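Local atomic coordinates of sugar kinase, pfkB family (Thermotoga maritima, PDB entry 2AJR), a protein that probably phosphorylates a sugar phosphate such as fructose 1-phosphate with ATP, as a member of the PfkB family of carbohydrate kinases. Residues A[126-131]-A[158-163]; A[273-278]-A[292-297]. All blocks are in the same frame, centred on the assembly; numbering follows the deposited sequence. Where two conformers were deposited one is given.

Interaction 1 (A[126-131]-A[158-163]); sequences PDVTDM and PGVNEG
The backbone N of V128 donates to the carbonyl O of P158 over 3.1 Å, a straight bond (167° at the hydrogen). The same oxygen is also approached by D127 CA at 3.5 Å, a weak CA-H...O contact that supplements the N-H bond. Beside this bond the side chains of D127 and P158 cross at about a right angle, with D127 OD1 3.5 Å from P158 CB. D127 CG is anti to the carbonyl carbon (chi1 -81°), on the side where OD1 can meet P158. On the next pair the contact is apolar: the isopropyl groups of V128 and V160 lie side by side and point the same way, and CG2 of V160 comes within 3.9 Å of V128 CB. Between these pairs G159 passes close to the V128 carbonyl, where a CB would clash; at phi 93° a CB would also be pressed against the carbonyl O of P158, so glycine suits the position twice over.

Further out, both valines rest on V133 of helix 130-144, whose start is capped by T129 OG1 accepting from D132 N. On the other segment N161 OD1 accepts from G163 N, a capping bond at the turn into helix 164-174, and E162 forms a salt bridge with R186. The contact therefore joins the approaches to helices 130-144 and 164-174 through a single backbone bond and an apolar pair. D127, through a salt bridge from OD1, and P158, by packing, also meet K45 of the second subunit, so the contact borders the subunit interface; K45 would probably favour an ionised D127.

Interaction 2 (A[273-278]-A[292-297]); sequences DAYVAG and EMAKFG
Helices 273-278 and 292-297 run roughly antiparallel, their short axes inclined at 140° and approaching to 7.9 Å, with the CA atoms of Y275 and G297 only 4.2 Å apart. Glycine on both sides permits this closeness. The CA atoms of G278 and G297 lie 4.4 Å from each other; a CB on G297 would run into Y275 CD1, and one on G278 would be tight against G297 CA. Y275 fills the ground beside them. Its CG is anti to the backbone N (chi1 -154°), and the ring lies with one face over the G297 backbone, the carbonyl carbon C of G297 standing 3.5 Å above the ring centre. Y275 CA also makes a CA-H...O contact with G297 O at 3.4 Å. Farther along the ring, the hydroxyl OH comes 3.0 Å from A294 O. An alanine in place of Y275 would probably open a gap over the G297 backbone and leave K202, which makes a cation-pi contact with the ring, without that partner. F296 answers from the other helix: its CD2 is 3.3 Å from G278 O, and the carbonyl carbon of G278 lies at the ring edge, in plane.

M293 and A294 touch M279, and E292 and M293 touch Y282, continuing the packing along helix 271-286. Helix 290-304 ends at A304, a ligand of the magnesium ion that lies about 12 Å from the Y275 side chain. Such glycine-mediated packing joins two consecutive helices of the ribokinase-like fold, the first carrying D273, last residue of the G-A-G-D sequence characteristic of PfkB kinases.

Overall arrangement
From the N terminus the chain passes through the first strands of both sheets and helices 53-63 and 76-89, leaves the four-stranded sheet by strand 117-122 and enters 126-131. Interaction 1 closes a loop when 158-163 returns to it, after helix 130-144 and strand 149-153. The chain continues to the antiparallel strands 236-241, 245-249 and 254-259 before interaction 2 opens. That second loop is short, two successive helices and their connection. The contacts are therefore in series, neither nested nor crossed. The centres of interactions 1 and 2 are about 30 Å apart. Interaction 1 ties helix approaches near the dimer interface; interaction 2 joins helices 271-286 and 290-304, the latter ending at the magnesium ligand A304.

Interaction 1 (A[126-131]-A[158-163])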
loop_
_atom_site.group_PDB
_atom_site.type_symbol
_atom_site.label_atom_id
_atom_site.label_comp_id
_atom_site.label_asym_id
_atom_site.label_seq_id
_atom_site.Cartn_x
_atom_site.Cartn_y
_atom_site.Cartn_z
ATOM N N PRO A 126 -6.574 4.815 12.416
ATOM C CA PRO A 126 -7.864 5.510 12.458
ATOM C C PRO A 126 -7.996 6.446 13.647
ATOM O O PRO A 126 -7.359 6.234 14.664
ATOM C CB PRO A 126 -8.861 4.372 12.637
ATOM C CG PRO A 126 -8.096 3.362 13.415
ATOM C CD PRO A 126 -6.687 3.425 12.903
ATOM N N ASP A 127 -8.833 7.465 13.504
ATOM C CA ASP A 127 -9.278 8.262 14.641
ATOM C C ASP A 127 -10.146 7.407 15.547
ATOM O O ASP A 127 -11.133 6.835 15.097
ATOM C CB ASP A 127 -10.141 9.454 14.191
ATOM C CG ASP A 127 -9.333 10.633 13.698
ATOM O OD1 ASP A 127 -8.099 10.530 13.556
ATOM O OD2 ASP A 127 -9.963 11.675 13.429
ATOM N N VAL A 128 -9.792 7.343 16.823
ATOM C CA VAL A 128 -10.609 6.667 17.808
ATOM C C VAL A 128 -11.298 7.712 18.674
ATOM O O VAL A 128 -10.684 8.673 19.111
ATOM C CB VAL A 128 -9.748 5.734 18.647
ATOM C CG1 VAL A 128 -10.560 5.125 19.774
ATOM C CG2 VAL A 128 -9.127 4.640 17.743
ATOM N N THR A 129 -12.588 7.526 18.891
ATOM C CA THR A 129 -13.377 8.434 19.706
ATOM C C THR A 129 -13.228 8.104 21.189
ATOM O O THR A 129 -12.617 7.096 21.558
ATOM C CB THR A 129 -14.861 8.326 19.367
ATOM O OG1 THR A 129 -15.371 7.079 19.861
ATOM C CG2 THR A 129 -15.088 8.437 17.855
ATOM N N ASP A 130 -13.809 8.953 22.033
ATOM C CA ASP A 130 -13.743 8.773 23.480
ATOM C C ASP A 130 -14.632 7.598 23.950
ATOM O O ASP A 130 -14.303 6.903 24.909
ATOM C CB ASP A 130 -14.130 10.078 24.190
ATOM C CG ASP A 130 -13.163 10.444 25.294
ATOM O OD1 ASP A 130 -11.935 10.371 25.060
ATOM O OD2 ASP A 130 -13.628 10.819 26.385
HETATM N N MSE A 131 -15.760 7.391 23.279
HETATM C CA MSE A 131 -16.578 6.226 23.586
HETATM C C MSE A 131 -15.825 4.930 23.292
HETATM O O MSE A 131 -15.880 4.002 24.099
HETATM C CB MSE A 131 -17.939 6.272 22.885
HETATM C CG MSE A 131 -19.037 6.878 23.768
HETATM SE SE MSE A 131 -19.245 5.949 25.511
HETATM C CE MSE A 131 -20.896 4.887 25.104
ATOM N N PRO A 158 -4.415 8.148 16.503
ATOM C CA PRO A 158 -4.867 9.518 16.706
ATOM C C PRO A 158 -6.194 9.604 17.455
ATOM O O PRO A 158 -7.072 8.766 17.262
ATOM C CB PRO A 158 -5.040 10.069 15.276
ATOM C CG PRO A 158 -4.277 9.208 14.416
ATOM C CD PRO A 158 -4.109 7.872 15.089
ATOM N N GLY A 159 -6.324 10.624 18.293
ATOM C CA GLY A 159 -7.552 10.861 19.045
ATOM C C GLY A 159 -7.542 10.236 20.427
ATOM O O GLY A 159 -8.465 10.460 21.212
ATOM N N VAL A 160 -6.512 9.449 20.719
ATOM C CA VAL A 160 -6.390 8.793 21.999
ATOM C C VAL A 160 -5.427 9.593 22.843
ATOM O O VAL A 160 -4.369 9.984 22.373
ATOM C CB VAL A 160 -5.841 7.393 21.839
ATOM C CG1 VAL A 160 -5.475 6.806 23.206
ATOM C CG2 VAL A 160 -6.826 6.520 21.091
ATOM N N ASN A 161 -5.793 9.842 24.095
ATOM C CA ASN A 161 -4.908 10.571 24.982
ATOM C C ASN A 161 -3.661 9.750 25.305
ATOM O O ASN A 161 -3.748 8.571 25.652
ATOM C CB ASN A 161 -5.617 10.961 26.263
ATOM C CG ASN A 161 -4.819 11.957 27.071
ATOM O OD1 ASN A 161 -3.807 11.613 27.659
ATOM N ND2 ASN A 161 -5.265 13.203 27.090
ATOM N N GLU A 162 -2.504 10.396 25.213
ATOM C CA GLU A 162 -1.228 9.756 25.520
ATOM C C GLU A 162 -1.110 9.300 26.971
ATOM O O GLU A 162 -0.248 8.504 27.288
ATOM C CB GLU A 162 -0.055 10.681 25.155
ATOM C CG GLU A 162 0.003 11.022 23.652
ATOM C CD GLU A 162 1.364 11.509 23.189
ATOM O OE1 GLU A 162 1.927 10.905 22.244
ATOM O OE2 GLU A 162 1.869 12.498 23.763
ATOM N N GLY A 163 -1.970 9.794 27.850
ATOM C CA GLY A 163 -2.055 9.282 29.218
ATOM C C GLY A 163 -2.623 7.876 29.373
ATOM O O GLY A 163 -2.465 7.256 30.435
#

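Interaction 2 (A[273-278]-A[292-297])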
loop_
_atom_site.group_PDB
_atom_site.type_symbol
_atom_site.label_atom_id
_atom_site.label_comp_id
_atom_site.label_asym_id
_atom_site.label_seq_id
_atom_site.Cartn_x
_atom_site.Cartn_y
_atom_site.Cartn_z
ATOM N N ASP A 273 9.785 -7.327 18.551
ATOM C CA ASP A 273 8.616 -8.011 19.098
ATOM C C ASP A 273 8.968 -9.462 19.398
ATOM O O ASP A 273 8.489 -10.034 20.374
ATOM C CB ASP A 273 7.460 -7.878 18.106
ATOM C CG ASP A 273 7.239 -6.411 17.682
ATOM O OD1 ASP A 273 7.316 -5.512 18.559
ATOM O OD2 ASP A 273 7.029 -6.147 16.485
ATOM N N ALA A 274 9.822 -10.053 18.568
ATOM C CA ALA A 274 10.420 -11.352 18.903
ATOM C C ALA A 274 11.156 -11.239 20.219
ATOM O O ALA A 274 10.975 -12.072 21.072
ATOM C CB ALA A 274 11.374 -11.836 17.805
ATOM N N TYR A 275 11.970 -10.194 20.383
ATOM C CA TYR A 275 12.672 -9.936 21.641
ATOM C C TYR A 275 11.708 -9.983 22.809
ATOM O O TYR A 275 11.917 -10.724 23.765
ATOM C CB TYR A 275 13.354 -8.568 21.614
ATOM C CG TYR A 275 14.555 -8.460 22.529
ATOM C CD1 TYR A 275 14.442 -8.685 23.899
ATOM C CD2 TYR A 275 15.809 -8.129 22.021
ATOM C CE1 TYR A 275 15.545 -8.594 24.738
ATOM C CE2 TYR A 275 16.911 -8.025 22.854
ATOM C CZ TYR A 275 16.772 -8.266 24.208
ATOM O OH TYR A 275 17.854 -8.172 25.035
ATOM N N VAL A 276 10.640 -9.197 22.739
ATOM C CA VAL A 276 9.693 -9.139 23.850
ATOM C C VAL A 276 9.010 -10.489 24.071
ATOM O O VAL A 276 8.863 -10.937 25.215
ATOM C CB VAL A 276 8.663 -8.004 23.654
ATOM C CG1 VAL A 276 7.537 -8.101 24.683
ATOM C CG2 VAL A 276 9.370 -6.677 23.789
ATOM N N ALA A 277 8.625 -11.152 22.985
ATOM C CA ALA A 277 7.961 -12.456 23.078
ATOM C C ALA A 277 8.847 -13.493 23.769
ATOM O O ALA A 277 8.371 -14.313 24.553
ATOM C CB ALA A 277 7.579 -12.941 21.720
ATOM N N GLY A 278 10.137 -13.464 23.456
ATOM C CA GLY A 278 11.087 -14.354 24.087
ATOM C C GLY A 278 11.112 -14.122 25.578
ATOM O O GLY A 278 11.051 -15.067 26.354
ATOM N N GLU A 292 18.808 -13.542 32.338
ATOM C CA GLU A 292 18.500 -14.681 31.451
ATOM C C GLU A 292 17.263 -14.430 30.574
ATOM O O GLU A 292 17.220 -14.883 29.434
ATOM C CB GLU A 292 18.380 -15.987 32.230
ATOM C CG GLU A 292 19.682 -16.391 32.953
ATOM C CD GLU A 292 20.792 -16.842 32.008
ATOM O OE1 GLU A 292 20.570 -17.764 31.199
ATOM O OE2 GLU A 292 21.907 -16.294 32.092
HETATM N N MSE A 293 16.287 -13.683 31.080
HETATM C CA MSE A 293 15.175 -13.231 30.240
HETATM C C MSE A 293 15.634 -12.384 29.080
HETATM O O MSE A 293 15.248 -12.642 27.953
HETATM C CB MSE A 293 14.201 -12.378 31.015
HETATM C CG MSE A 293 13.117 -13.137 31.710
HETATM SE SE MSE A 293 11.900 -11.865 32.535
HETATM C CE MSE A 293 11.869 -10.546 31.207
ATOM N N ALA A 294 16.434 -11.355 29.363
ATOM C CA ALA A 294 16.959 -10.487 28.308
ATOM C C ALA A 294 17.821 -11.265 27.305
ATOM O O ALA A 294 17.767 -10.997 26.106
ATOM C CB ALA A 294 17.742 -9.343 28.904
ATOM N N LYS A 295 18.597 -12.230 27.797
ATOM C CA LYS A 295 19.464 -13.049 26.937
ATOM C C LYS A 295 18.652 -13.897 25.983
ATOM O O LYS A 295 19.004 -14.049 24.813
ATOM C CB LYS A 295 20.374 -13.964 27.774
ATOM C CG LYS A 295 21.605 -13.243 28.360
ATOM C CD LYS A 295 22.288 -14.026 29.484
ATOM C CE LYS A 295 23.033 -15.264 28.970
ATOM N NZ LYS A 295 23.656 -16.040 30.079
ATOM N N PHE A 296 17.577 -14.477 26.499
ATOM C CA PHE A 296 16.701 -15.285 25.680
ATOM C C PHE A 296 15.971 -14.383 24.681
ATOM O O PHE A 296 15.774 -14.758 23.524
ATOM C CB PHE A 296 15.705 -16.054 26.549
ATOM C CG PHE A 296 14.899 -17.076 25.790
ATOM C CD1 PHE A 296 15.399 -18.346 25.574
ATOM C CD2 PHE A 296 13.648 -16.766 25.300
ATOM C CE1 PHE A 296 14.665 -19.288 24.878
ATOM C CE2 PHE A 296 12.909 -17.699 24.610
ATOM C CZ PHE A 296 13.421 -18.966 24.392
ATOM N N GLY A 297 15.591 -13.190 25.127
ATOM C CA GLY A 297 14.970 -12.211 24.254
ATOM C C GLY A 297 15.900 -11.876 23.109
ATOM O O GLY A 297 15.477 -11.848 21.948
#